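Local coordinates for protein lectin-related NK cell receptor LY49L1 (Mus musculus, PDB 3G8K) that probably recognises MHC class I molecules, as Ly49 natural killer cell receptors do, through the C-type lectin-like domain described here, at residues G15-Y20 against K44-D49; K26-C31 against G98-L103; Q33-Q36 against S41-K44; I65-D70 against W76-N81. The protein carries 1 engineered substitution. All coordinates share one frame; numbering follows the deposited sequence.

In the fold
The four contacts illustrate how a C-type lectin-like domain is built from one curled sheet with two helices packed against it. Along the chain, contact 1 (15-20 with 44-49) opens first and interlocks with contact 2 (26-31 with 98-103), whose long loop encloses contacts 3 and 4. Contacts 2 and 3 both use helix 28-37, their centres about 11 Å apart. Contact 4, the hairpin of strands 62-70 and 75-78, lies about 10 Å from contact 2 and adjoins it through strand 100-104. Contacts 1 and 2, about 18 Å apart between centres, fall on opposite sides of the chain's centre; contact 3 shares Lys44 with contact 1. Together they tie both helices and the hairpin into one domain.

Contact 1: residues G15-Y20 against K44-D49; sequences GIKCYY and KIDNED
Lys17 reaches from its strand to the loop 44-46 and touches it with the end of its side chain, NZ and the adjoining CE. NZ gives a hydrogen bond of 2.8 Å to Lys44 O, approaching almost straight on, with a C=O...N angle of 165°. The same nitrogen forms a salt bridge with Asp46 OD1, also 2.8 Å away, meeting that oxygen from above the carboxylate plane, 49° out of it. The other carboxylate oxygen is used differently: Asp46 OD2 offers its syn lone pair to Lys44 NZ at 2.8 Å, so Asp46 stands between two lysines whose like charges it probably offsets. The lysine chain leaves extended, CG anti to the backbone N, and bends only at chi3 (-29°). Further out, Glu50 OE1 adds a second salt bridge to Lys17 NZ and also bonds Tyr19 OH, while Pro83 O takes a hydrogen bond from Lys44 NZ. Asn47, the N-cap of the following helix, has its OD1 bonded to Glu50 N, which ties the start of the helix to the loop. The network thus bridges strand 17-21, itself paired with strands 10-14 and 118-124, to the loop leading from strand 41-42 into helix 48-57.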
loop_
_atom_site.group_PDB
_atom_site.type_symbol
_atom_site.label_atom_id
_atom_site.label_comp_id
_atom_site.label_asym_id
_atom_site.label_seq_id
_atom_site.Cartn_x
_atom_site.Cartn_y
_atom_site.Cartn_z
ATOM N N GLY A 15 -1.788 10.937 1.660
ATOM C CA GLY A 15 -2.096 12.268 2.169
ATOM C C GLY A 15 -2.067 12.181 3.668
ATOM O O GLY A 15 -1.054 11.717 4.243
ATOM N N ILE A 16 -3.200 12.535 4.300
ATOM C CA ILE A 16 -3.350 12.595 5.773
ATOM C C ILE A 16 -4.086 11.391 6.415
ATOM O O ILE A 16 -4.382 11.426 7.577
ATOM C CB ILE A 16 -3.969 14.024 6.158
ATOM C CG1 ILE A 16 -3.100 14.860 7.114
ATOM C CG2 ILE A 16 -5.409 13.968 6.512
ATOM C CD1 ILE A 16 -3.360 14.648 8.597
ATOM N N LYS A 17 -4.332 10.313 5.677
ATOM C CA LYS A 17 -5.153 9.168 6.092
ATOM C C LYS A 17 -4.391 7.815 5.843
ATOM O O LYS A 17 -3.880 7.586 4.739
ATOM C CB LYS A 17 -6.535 9.130 5.348
ATOM C CG LYS A 17 -7.568 8.110 5.968
ATOM C CD LYS A 17 -9.032 8.191 5.465
ATOM C CE LYS A 17 -9.460 9.586 5.012
ATOM N NZ LYS A 17 -10.703 9.379 4.252
ATOM N N CYS A 18 -4.344 6.932 6.833
ATOM C CA CYS A 18 -3.900 5.527 6.603
ATOM C C CYS A 18 -5.062 4.519 6.555
ATOM O O CYS A 18 -6.161 4.894 6.888
ATOM C CB CYS A 18 -2.884 5.181 7.642
ATOM S SG CYS A 18 -1.460 6.349 7.509
ATOM N N TYR A 19 -4.795 3.251 6.154
ATOM C CA TYR A 19 -5.775 2.245 5.796
ATOM C C TYR A 19 -5.260 0.940 6.328
ATOM O O TYR A 19 -4.148 0.529 6.003
ATOM C CB TYR A 19 -5.866 2.127 4.274
ATOM C CG TYR A 19 -6.253 3.490 3.628
ATOM C CD1 TYR A 19 -5.255 4.353 3.104
ATOM C CD2 TYR A 19 -7.574 3.892 3.570
ATOM C CE1 TYR A 19 -5.610 5.648 2.524
ATOM C CE2 TYR A 19 -7.934 5.187 2.967
ATOM C CZ TYR A 19 -6.925 6.031 2.524
ATOM O OH TYR A 19 -7.258 7.219 1.877
ATOM N N TYR A 20 -6.086 0.280 7.101
ATOM C CA TYR A 20 -5.687 -0.983 7.853
ATOM C C TYR A 20 -6.726 -2.049 7.485
ATOM O O TYR A 20 -7.846 -1.699 7.166
ATOM C CB TYR A 20 -5.683 -0.693 9.376
ATOM C CG TYR A 20 -4.896 0.564 9.768
ATOM C CD1 TYR A 20 -5.519 1.807 9.861
ATOM C CD2 TYR A 20 -3.535 0.499 10.022
ATOM C CE1 TYR A 20 -4.774 2.940 10.182
ATOM C CE2 TYR A 20 -2.816 1.619 10.387
ATOM C CZ TYR A 20 -3.431 2.828 10.412
ATOM O OH TYR A 20 -2.686 3.895 10.798
ATOM N N LYS A 44 -14.262 5.793 5.708
ATOM C CA LYS A 44 -14.994 6.847 4.993
ATOM C C LYS A 44 -14.160 7.524 3.877
ATOM O O LYS A 44 -13.053 7.945 4.139
ATOM C CB LYS A 44 -15.422 7.918 5.987
ATOM C CG LYS A 44 -16.075 9.134 5.238
ATOM C CD LYS A 44 -16.595 10.164 6.207
ATOM C CE LYS A 44 -15.442 10.848 6.949
ATOM N NZ LYS A 44 -15.250 12.213 6.290
ATOM N N ILE A 45 -14.752 7.713 2.691
ATOM C CA ILE A 45 -14.047 8.056 1.514
ATOM C C ILE A 45 -14.485 9.541 1.275
ATOM O O ILE A 45 -15.667 9.876 1.245
ATOM C CB ILE A 45 -14.343 7.123 0.284
ATOM C CG1 ILE A 45 -14.090 5.634 0.582
ATOM C CG2 ILE A 45 -13.467 7.523 -1.015
ATOM C CD1 ILE A 45 -14.201 4.754 -0.663
ATOM N N ASP A 46 -13.498 10.415 1.172
ATOM C CA ASP A 46 -13.738 11.849 1.269
ATOM C C ASP A 46 -13.972 12.534 -0.032
ATOM O O ASP A 46 -14.587 13.613 -0.042
ATOM C CB ASP A 46 -12.551 12.487 1.988
ATOM C CG ASP A 46 -12.672 12.360 3.455
ATOM O OD1 ASP A 46 -11.700 11.953 4.061
ATOM O OD2 ASP A 46 -13.787 12.622 3.994
ATOM N N ASN A 47 -13.468 11.956 -1.119
ATOM C CA ASN A 47 -13.527 12.547 -2.460
ATOM C C ASN A 47 -13.105 11.584 -3.574
ATOM O O ASN A 47 -12.668 10.467 -3.309
ATOM C CB ASN A 47 -12.712 13.859 -2.509
ATOM C CG ASN A 47 -11.297 13.671 -2.060
ATOM O OD1 ASN A 47 -10.563 12.934 -2.674
ATOM N ND2 ASN A 47 -10.888 14.337 -1.002
ATOM N N GLU A 48 -13.292 12.009 -4.821
ATOM C CA GLU A 48 -12.962 11.228 -6.008
ATOM C C GLU A 48 -11.471 10.895 -6.127
ATOM O O GLU A 48 -11.127 9.746 -6.514
ATOM C CB GLU A 48 -13.467 11.921 -7.274
ATOM C CG GLU A 48 -15.045 11.936 -7.459
ATOM C CD GLU A 48 -15.773 12.900 -6.480
ATOM O OE1 GLU A 48 -17.044 12.845 -6.424
ATOM O OE2 GLU A 48 -15.092 13.761 -5.806
ATOM N N ASP A 49 -10.611 11.863 -5.789
ATOM C CA ASP A 49 -9.140 11.663 -5.721
ATOM C C ASP A 49 -8.780 10.471 -4.859
ATOM O O ASP A 49 -7.930 9.632 -5.232
ATOM C CB ASP A 49 -8.443 12.915 -5.151
ATOM C CG ASP A 49 -6.906 12.878 -5.268
ATOM O OD1 ASP A 49 -6.404 12.905 -6.423
ATOM O OD2 ASP A 49 -6.180 12.875 -4.217
#

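Contact 2: residues K26-C31 against G98-L103; sequences KTWSGC and GGCMLL
Cys100 lays its sulfur over one face of the Trp28 indole, and this single meeting carries nearly all of the contact. SG stands 3.6 Å from the centroid of the five-membered ring and 21° off the ring normal, a sulfur-aromatic contact made over the face and displaced toward the rim of the indole as a whole. Its closest ring atom is CG, with Trp28 CG and Cys100 SG 3.4 Å apart. The CB of Cys100 comes in beside the sulfur, 3.4 Å from Trp28 CD1, so two successive atoms of the cysteine lie against the pyrrole part of the indole. The indole is carried out from the first turn of the helix toward the strand because its CG is anti to the backbone N (chi1 -174°). At the ring edge, near the plane, lies the carbonyl oxygen of Met101. The rotation of the indole is further fixed by a hydrogen bond from its NE1 to Ile65 O, and Trp64 meets it edge-to-face. The helix itself opens with Thr27 as N-cap: OG1 accepts from Gly30 N at 3.0 Å. Cys100 is disulfide-bonded to Cys113, and Cys31, in the same turn of helix as Trp28, to Cys119. A tryptophan packed on a disulfide where the first helix meets the sheet, with a second disulfide joining that helix to strand 118-124, belongs to the disulfide-braced core of the C-type lectin-like fold.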
loop_
_atom_site.group_PDB
_atom_site.type_symbol
_atom_site.label_atom_id
_atom_site.label_comp_id
_atom_site.label_asym_id
_atom_site.label_seq_id
_atom_site.Cartn_x
_atom_site.Cartn_y
_atom_site.Cartn_z
ATOM N N LYS A 26 -15.926 -10.178 7.639
ATOM C CA LYS A 26 -17.009 -9.942 8.600
ATOM C C LYS A 26 -18.161 -9.253 7.934
ATOM O O LYS A 26 -17.994 -8.602 6.864
ATOM C CB LYS A 26 -16.558 -9.100 9.848
ATOM C CG LYS A 26 -15.576 -9.832 10.794
ATOM C CD LYS A 26 -14.808 -8.950 11.800
ATOM C CE LYS A 26 -13.621 -9.769 12.310
ATOM N NZ LYS A 26 -13.970 -10.569 13.510
ATOM N N THR A 27 -19.302 -9.333 8.610
ATOM C CA THR A 27 -20.531 -8.699 8.219
ATOM C C THR A 27 -20.269 -7.217 8.286
ATOM O O THR A 27 -19.354 -6.820 8.962
ATOM C CB THR A 27 -21.636 -9.050 9.255
ATOM O OG1 THR A 27 -21.227 -8.636 10.592
ATOM C CG2 THR A 27 -21.976 -10.588 9.203
ATOM N N TRP A 28 -21.093 -6.380 7.660
ATOM C CA TRP A 28 -20.811 -4.940 7.702
ATOM C C TRP A 28 -20.748 -4.461 9.140
ATOM O O TRP A 28 -19.910 -3.640 9.488
ATOM C CB TRP A 28 -21.885 -4.169 6.953
ATOM C CG TRP A 28 -21.624 -2.684 6.793
ATOM C CD1 TRP A 28 -21.026 -2.059 5.718
ATOM C CD2 TRP A 28 -21.993 -1.635 7.709
ATOM N NE1 TRP A 28 -21.020 -0.700 5.907
ATOM C CE2 TRP A 28 -21.595 -0.410 7.120
ATOM C CE3 TRP A 28 -22.624 -1.604 8.979
ATOM C CZ2 TRP A 28 -21.780 0.812 7.768
ATOM C CZ3 TRP A 28 -22.817 -0.395 9.599
ATOM C CH2 TRP A 28 -22.406 0.795 9.011
ATOM N N SER A 29 -21.651 -4.971 9.979
ATOM C CA SER A 29 -21.797 -4.466 11.352
ATOM C C SER A 29 -20.604 -4.916 12.168
ATOM O O SER A 29 -20.151 -4.233 13.033
ATOM C CB SER A 29 -23.110 -5.009 11.975
ATOM O OG SER A 29 -24.079 -3.970 12.028
ATOM N N GLY A 30 -20.193 -6.144 11.959
ATOM C CA GLY A 30 -19.094 -6.658 12.668
ATOM C C GLY A 30 -17.768 -6.020 12.376
ATOM O O GLY A 30 -16.873 -6.106 13.207
ATOM N N CYS A 31 -17.645 -5.431 11.173
ATOM C CA CYS A 31 -16.501 -4.706 10.683
ATOM C C CYS A 31 -16.539 -3.325 11.295
ATOM O O CYS A 31 -15.511 -2.731 11.614
ATOM C CB CYS A 31 -16.574 -4.535 9.128
ATOM S SG CYS A 31 -15.882 -5.840 8.158
ATOM N N GLY A 98 -29.242 -4.689 -1.583
ATOM C CA GLY A 98 -28.248 -4.421 -0.525
ATOM C C GLY A 98 -28.165 -3.014 0.022
ATOM O O GLY A 98 -28.090 -2.020 -0.739
ATOM N N GLY A 99 -28.056 -2.903 1.344
ATOM C CA GLY A 99 -28.056 -1.550 1.946
ATOM C C GLY A 99 -26.734 -1.052 2.478
ATOM O O GLY A 99 -26.720 -0.008 3.109
ATOM N N CYS A 100 -25.626 -1.779 2.219
ATOM C CA CYS A 100 -24.274 -1.398 2.719
ATOM C C CYS A 100 -23.313 -1.319 1.539
ATOM O O CYS A 100 -23.449 -2.113 0.589
ATOM C CB CYS A 100 -23.787 -2.458 3.738
ATOM S SG CYS A 100 -24.702 -2.537 5.370
ATOM N N MET A 101 -22.306 -0.424 1.585
ATOM C CA MET A 101 -21.395 -0.266 0.454
ATOM C C MET A 101 -20.035 -1.047 0.642
ATOM O O MET A 101 -19.511 -1.156 1.741
ATOM C CB MET A 101 -21.294 1.244 0.087
ATOM C CG MET A 101 -20.898 1.632 -1.351
ATOM S SD MET A 101 -22.179 1.305 -2.482
ATOM C CE MET A 101 -23.203 2.767 -2.296
ATOM N N LEU A 102 -19.556 -1.656 -0.427
ATOM C CA LEU A 102 -18.216 -2.148 -0.562
ATOM C C LEU A 102 -17.469 -1.327 -1.592
ATOM O O LEU A 102 -18.075 -0.826 -2.526
ATOM C CB LEU A 102 -18.162 -3.529 -1.213
ATOM C CG LEU A 102 -18.965 -4.661 -0.708
ATOM C CD1 LEU A 102 -19.269 -5.444 -1.968
ATOM C CD2 LEU A 102 -17.939 -5.417 0.172
ATOM N N LEU A 103 -16.165 -1.305 -1.369
ATOM C CA LEU A 103 -15.095 -0.974 -2.298
ATOM C C LEU A 103 -14.538 -2.233 -2.992
ATOM O O LEU A 103 -14.122 -3.206 -2.317
ATOM C CB LEU A 103 -13.928 -0.358 -1.484
ATOM C CG LEU A 103 -12.695 0.248 -2.229
ATOM C CD1 LEU A 103 -13.148 1.022 -3.511
ATOM C CD2 LEU A 103 -11.856 1.132 -1.280
#

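Contact 3: residues Q33-Q36 against S41-K44; sequences QTCQ and SLLK
Cys35 leaves the helix with its CB pressed against the backbone of the returning strand: CB lies 3.3 Å from Leu42 N and 3.5 Å from Ser41 C, so it sits against the peptide link joining those two residues. The alpha carbons of Cys35 and Ser41 are correspondingly near, 4.8 Å apart. One bond further out, SG remains beside the Leu42 backbone, 3.7 Å from Leu42 CA, and meets the leucine side chain at CD1, 3.8 Å away. With SG anti to its own carbonyl carbon (chi1 -66°), the sulfur passes alongside Leu42 and ends in a disulfide with Cys121 of strand 118-124. One disulfide from the first helix to the last strand is usual in C-type lectin-like domains; here there are two, Cys35 to Cys121 running alongside the bridge from Cys31. Residues 41-43 run beside the same strand, with Ser41 and Leu43 hydrogen-bonded through the backbone to Gly122 and Ile120. Leu42 has its CG anti to the backbone N (chi1 -156°), and its side chain also packs on Cys31 and Trp28 of the helix. Gln36, partly exposed, reaches Leu42 through a water, which donates to Gln36 OE1 at 2.7 Å and accepts from Leu42 N at 2.7 Å. No direct hydrogen bond joins the two segments.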
loop_
_atom_site.group_PDB
_atom_site.type_symbol
_atom_site.label_atom_id
_atom_site.label_comp_id
_atom_site.label_asym_id
_atom_site.label_seq_id
_atom_site.Cartn_x
_atom_site.Cartn_y
_atom_site.Cartn_z
ATOM N N GLN A 33 -17.902 -2.545 14.071
ATOM C CA GLN A 33 -17.438 -2.678 15.426
ATOM C C GLN A 33 -15.973 -3.102 15.649
ATOM O O GLN A 33 -15.357 -2.647 16.592
ATOM C CB GLN A 33 -18.455 -3.426 16.303
ATOM C CG GLN A 33 -19.433 -2.405 17.013
ATOM C CD GLN A 33 -19.331 -2.377 18.551
ATOM O OE1 GLN A 33 -18.430 -2.999 19.153
ATOM N NE2 GLN A 33 -20.287 -1.687 19.200
ATOM N N THR A 34 -15.409 -3.927 14.770
ATOM C CA THR A 34 -13.970 -4.252 14.806
ATOM C C THR A 34 -13.082 -3.035 14.519
ATOM O O THR A 34 -12.153 -2.765 15.249
ATOM C CB THR A 34 -13.626 -5.359 13.844
ATOM O OG1 THR A 34 -14.388 -6.517 14.199
ATOM C CG2 THR A 34 -12.148 -5.700 13.885
ATOM N N CYS A 35 -13.369 -2.257 13.486
ATOM C CA CYS A 35 -12.614 -1.022 13.328
ATOM C C CYS A 35 -12.627 -0.260 14.668
ATOM O O CYS A 35 -11.592 0.212 15.142
ATOM C CB CYS A 35 -13.175 -0.187 12.162
ATOM S SG CYS A 35 -12.928 -1.039 10.555
ATOM N N GLN A 36 -13.800 -0.161 15.283
ATOM C CA GLN A 36 -14.014 0.707 16.453
ATOM C C GLN A 36 -13.293 0.348 17.751
ATOM O O GLN A 36 -12.577 1.186 18.308
ATOM C CB GLN A 36 -15.492 1.084 16.619
ATOM C CG GLN A 36 -15.640 2.501 16.097
ATOM C CD GLN A 36 -16.986 2.903 15.596
ATOM O OE1 GLN A 36 -17.103 3.534 14.475
ATOM N NE2 GLN A 36 -18.035 2.581 16.393
ATOM N N SER A 41 -12.066 3.452 12.194
ATOM C CA SER A 41 -13.455 3.502 11.885
ATOM C C SER A 41 -13.636 2.900 10.534
ATOM O O SER A 41 -12.788 3.053 9.673
ATOM C CB SER A 41 -13.991 4.938 11.925
ATOM O OG SER A 41 -13.546 5.589 10.772
ATOM N N LEU A 42 -14.726 2.151 10.332
ATOM C CA LEU A 42 -14.961 1.611 9.016
ATOM C C LEU A 42 -14.817 2.727 7.977
ATOM O O LEU A 42 -15.422 3.784 8.140
ATOM C CB LEU A 42 -16.364 0.956 8.964
ATOM C CG LEU A 42 -16.617 -0.153 7.902
ATOM C CD1 LEU A 42 -15.529 -1.164 7.758
ATOM C CD2 LEU A 42 -17.919 -0.900 8.218
ATOM N N LEU A 43 -14.108 2.466 6.882
ATOM C CA LEU A 43 -13.505 3.529 6.092
ATOM C C LEU A 43 -14.527 4.514 5.476
ATOM O O LEU A 43 -15.501 4.146 4.816
ATOM C CB LEU A 43 -12.530 2.984 5.015
ATOM C CG LEU A 43 -12.075 4.058 3.971
ATOM C CD1 LEU A 43 -10.945 4.835 4.615
ATOM C CD2 LEU A 43 -11.550 3.492 2.648
ATOM N N LYS A 44 -14.262 5.793 5.708
ATOM C CA LYS A 44 -14.994 6.847 4.993
ATOM C C LYS A 44 -14.160 7.524 3.877
ATOM O O LYS A 44 -13.053 7.945 4.139
ATOM C CB LYS A 44 -15.422 7.918 5.987
ATOM C CG LYS A 44 -16.075 9.134 5.238
ATOM C CD LYS A 44 -16.595 10.164 6.207
ATOM C CE LYS A 44 -15.442 10.848 6.949
ATOM N NZ LYS A 44 -15.250 12.213 6.290
HETATM O O HOH W 1 -16.090 1.750 12.676
#

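Contact 4: residues I65-D70 against W76-N81; sequences IGLSYD and WAWINN
Tyr69 has its CG anti to the backbone N (chi1 -175°), whereas Trp76 turns CG beside its own N (chi1 -73°), and these choices bring the two rings together across the strands. Tyr69 CB sits over the centre of the six-membered ring of Trp76, 3.9 Å from its centroid, as a CH-pi contact. The tyrosine ring then presents its edge to the face of the five-membered ring in a T-shaped pair, planes at 68°. Leu67, on the same side of the sheet, makes a CH-pi contact with Trp78: its CB lies 3.9 Å from the centroid of the six-membered ring, while CD1 stands over the middle of the indole and also reaches Trp76 CB. Strands 62-70 and 75-78 make a beta hairpin, in which Leu67-Trp78 and Tyr69-Trp76 are non-hydrogen-bonded pairs. Between them is the hydrogen-bonded pair Ser68-Ala77, with Ala77 N to Ser68 O at 2.8 Å and Ser68 N to Ala77 O at 3.2 Å. A water joins Ser68 OG to Ala77 O, donating to the latter. At Gly66, the centre of an inverse gamma turn, the chain turns a corner; Gly66 O takes a hydrogen bond from Ile79 N at 2.8 Å, and Ile79 CG1 and CG2 both pack beside that oxygen.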
loop_
_atom_site.group_PDB
_atom_site.type_symbol
_atom_site.label_atom_id
_atom_site.label_comp_id
_atom_site.label_asym_id
_atom_site.label_seq_id
_atom_site.Cartn_x
_atom_site.Cartn_y
_atom_site.Cartn_z
ATOM N N ILE A 65 -16.982 -0.720 3.618
ATOM C CA ILE A 65 -16.550 0.625 3.928
ATOM C C ILE A 65 -17.725 1.219 4.696
ATOM O O ILE A 65 -18.804 0.599 4.785
ATOM C CB ILE A 65 -16.159 1.514 2.621
ATOM C CG1 ILE A 65 -17.411 1.795 1.766
ATOM C CG2 ILE A 65 -14.860 0.904 1.909
ATOM C CD1 ILE A 65 -17.189 2.327 0.458
ATOM N N GLY A 66 -17.504 2.336 5.342
ATOM C CA GLY A 66 -18.474 2.822 6.346
ATOM C C GLY A 66 -19.607 3.660 5.753
ATOM O O GLY A 66 -19.845 4.772 6.183
ATOM N N LEU A 67 -20.304 3.078 4.784
ATOM C CA LEU A 67 -21.372 3.732 4.067
ATOM C C LEU A 67 -22.563 2.741 3.984
ATOM O O LEU A 67 -22.386 1.548 3.676
ATOM C CB LEU A 67 -20.894 4.159 2.664
ATOM C CG LEU A 67 -21.955 4.758 1.700
ATOM C CD1 LEU A 67 -22.376 6.123 2.187
ATOM C CD2 LEU A 67 -21.389 4.895 0.279
ATOM N N SER A 68 -23.745 3.241 4.306
ATOM C CA SER A 68 -24.944 2.419 4.431
ATOM C C SER A 68 -26.124 3.259 4.127
ATOM O O SER A 68 -26.031 4.445 4.210
ATOM C CB SER A 68 -25.047 1.641 5.739
ATOM O OG SER A 68 -25.422 2.342 6.895
ATOM N N TYR A 69 -27.199 2.650 3.681
ATOM C CA TYR A 69 -28.438 3.359 3.458
ATOM C C TYR A 69 -29.227 3.613 4.747
ATOM O O TYR A 69 -29.356 2.749 5.614
ATOM C CB TYR A 69 -29.265 2.659 2.400
ATOM C CG TYR A 69 -30.502 3.407 2.052
ATOM C CD1 TYR A 69 -30.475 4.411 1.098
ATOM C CD2 TYR A 69 -31.712 3.099 2.690
ATOM C CE1 TYR A 69 -31.565 5.109 0.825
ATOM C CE2 TYR A 69 -32.833 3.764 2.422
ATOM C CZ TYR A 69 -32.771 4.782 1.467
ATOM O OH TYR A 69 -33.894 5.482 1.135
ATOM N N ASP A 70 -29.679 4.864 4.859
ATOM C CA ASP A 70 -30.285 5.460 6.060
ATOM C C ASP A 70 -31.712 5.842 5.703
ATOM O O ASP A 70 -31.926 6.835 4.954
ATOM C CB ASP A 70 -29.469 6.740 6.423
ATOM C CG ASP A 70 -29.883 7.371 7.720
ATOM O OD1 ASP A 70 -31.073 7.749 7.870
ATOM O OD2 ASP A 70 -28.997 7.557 8.574
ATOM N N TRP A 76 -28.006 7.336 1.253
ATOM C CA TRP A 76 -26.789 6.686 1.669
ATOM C C TRP A 76 -26.058 7.637 2.572
ATOM O O TRP A 76 -25.980 8.833 2.273
ATOM C CB TRP A 76 -25.933 6.306 0.442
ATOM C CG TRP A 76 -26.555 5.162 -0.272
ATOM C CD1 TRP A 76 -27.531 5.238 -1.192
ATOM C CD2 TRP A 76 -26.300 3.765 -0.062
ATOM N NE1 TRP A 76 -27.924 3.992 -1.585
ATOM C CE2 TRP A 76 -27.191 3.059 -0.894
ATOM C CE3 TRP A 76 -25.405 3.048 0.745
ATOM C CZ2 TRP A 76 -27.180 1.684 -0.993
ATOM C CZ3 TRP A 76 -25.406 1.686 0.659
ATOM C CH2 TRP A 76 -26.283 1.022 -0.209
ATOM N N ALA A 77 -25.548 7.131 3.689
ATOM C CA ALA A 77 -24.876 7.989 4.639
ATOM C C ALA A 77 -23.588 7.401 5.203
ATOM O O ALA A 77 -23.539 6.197 5.511
ATOM C CB ALA A 77 -25.818 8.431 5.752
ATOM N N TRP A 78 -22.528 8.224 5.278
ATOM C CA TRP A 78 -21.247 7.778 5.898
ATOM C C TRP A 78 -21.507 7.583 7.407
ATOM O O TRP A 78 -22.292 8.307 7.999
ATOM C CB TRP A 78 -20.095 8.780 5.580
ATOM C CG TRP A 78 -19.772 8.858 4.026
ATOM C CD1 TRP A 78 -20.153 9.862 3.137
ATOM C CD2 TRP A 78 -19.037 7.895 3.258
ATOM N NE1 TRP A 78 -19.739 9.539 1.854
ATOM C CE2 TRP A 78 -19.017 8.339 1.922
ATOM C CE3 TRP A 78 -18.407 6.647 3.594
ATOM C CZ2 TRP A 78 -18.373 7.615 0.897
ATOM C CZ3 TRP A 78 -17.775 5.945 2.550
ATOM C CH2 TRP A 78 -17.761 6.418 1.244
ATOM N N ILE A 79 -20.929 6.572 8.033
ATOM C CA ILE A 79 -21.166 6.375 9.477
ATOM C C ILE A 79 -20.843 7.600 10.361
ATOM O O ILE A 79 -19.968 8.440 10.034
ATOM C CB ILE A 79 -20.528 5.054 10.055
ATOM C CG1 ILE A 79 -19.026 4.992 9.826
ATOM C CG2 ILE A 79 -21.246 3.832 9.493
ATOM C CD1 ILE A 79 -18.380 3.803 10.497
ATOM N N ASN A 80 -21.607 7.717 11.442
ATOM C CA ASN A 80 -21.518 8.806 12.408
ATOM C C ASN A 80 -21.657 10.170 11.761
ATOM O O ASN A 80 -20.916 11.108 12.097
ATOM C CB ASN A 80 -20.230 8.724 13.250
ATOM C CG ASN A 80 -20.023 7.331 13.898
ATOM O OD1 ASN A 80 -20.965 6.533 14.127
ATOM N ND2 ASN A 80 -18.766 7.048 14.210
ATOM N N ASN A 81 -22.596 10.277 10.833
ATOM C CA ASN A 81 -22.849 11.543 10.137
ATOM C C ASN A 81 -21.597 12.118 9.486
ATOM O O ASN A 81 -21.399 13.341 9.530
ATOM C CB ASN A 81 -23.379 12.586 11.152
ATOM C CG ASN A 81 -24.570 12.074 11.954
ATOM O OD1 ASN A 81 -24.478 11.828 13.193
ATOM N ND2 ASN A 81 -25.684 11.861 11.251
HETATM O O HOH W 2 -23.974 4.735 7.693
#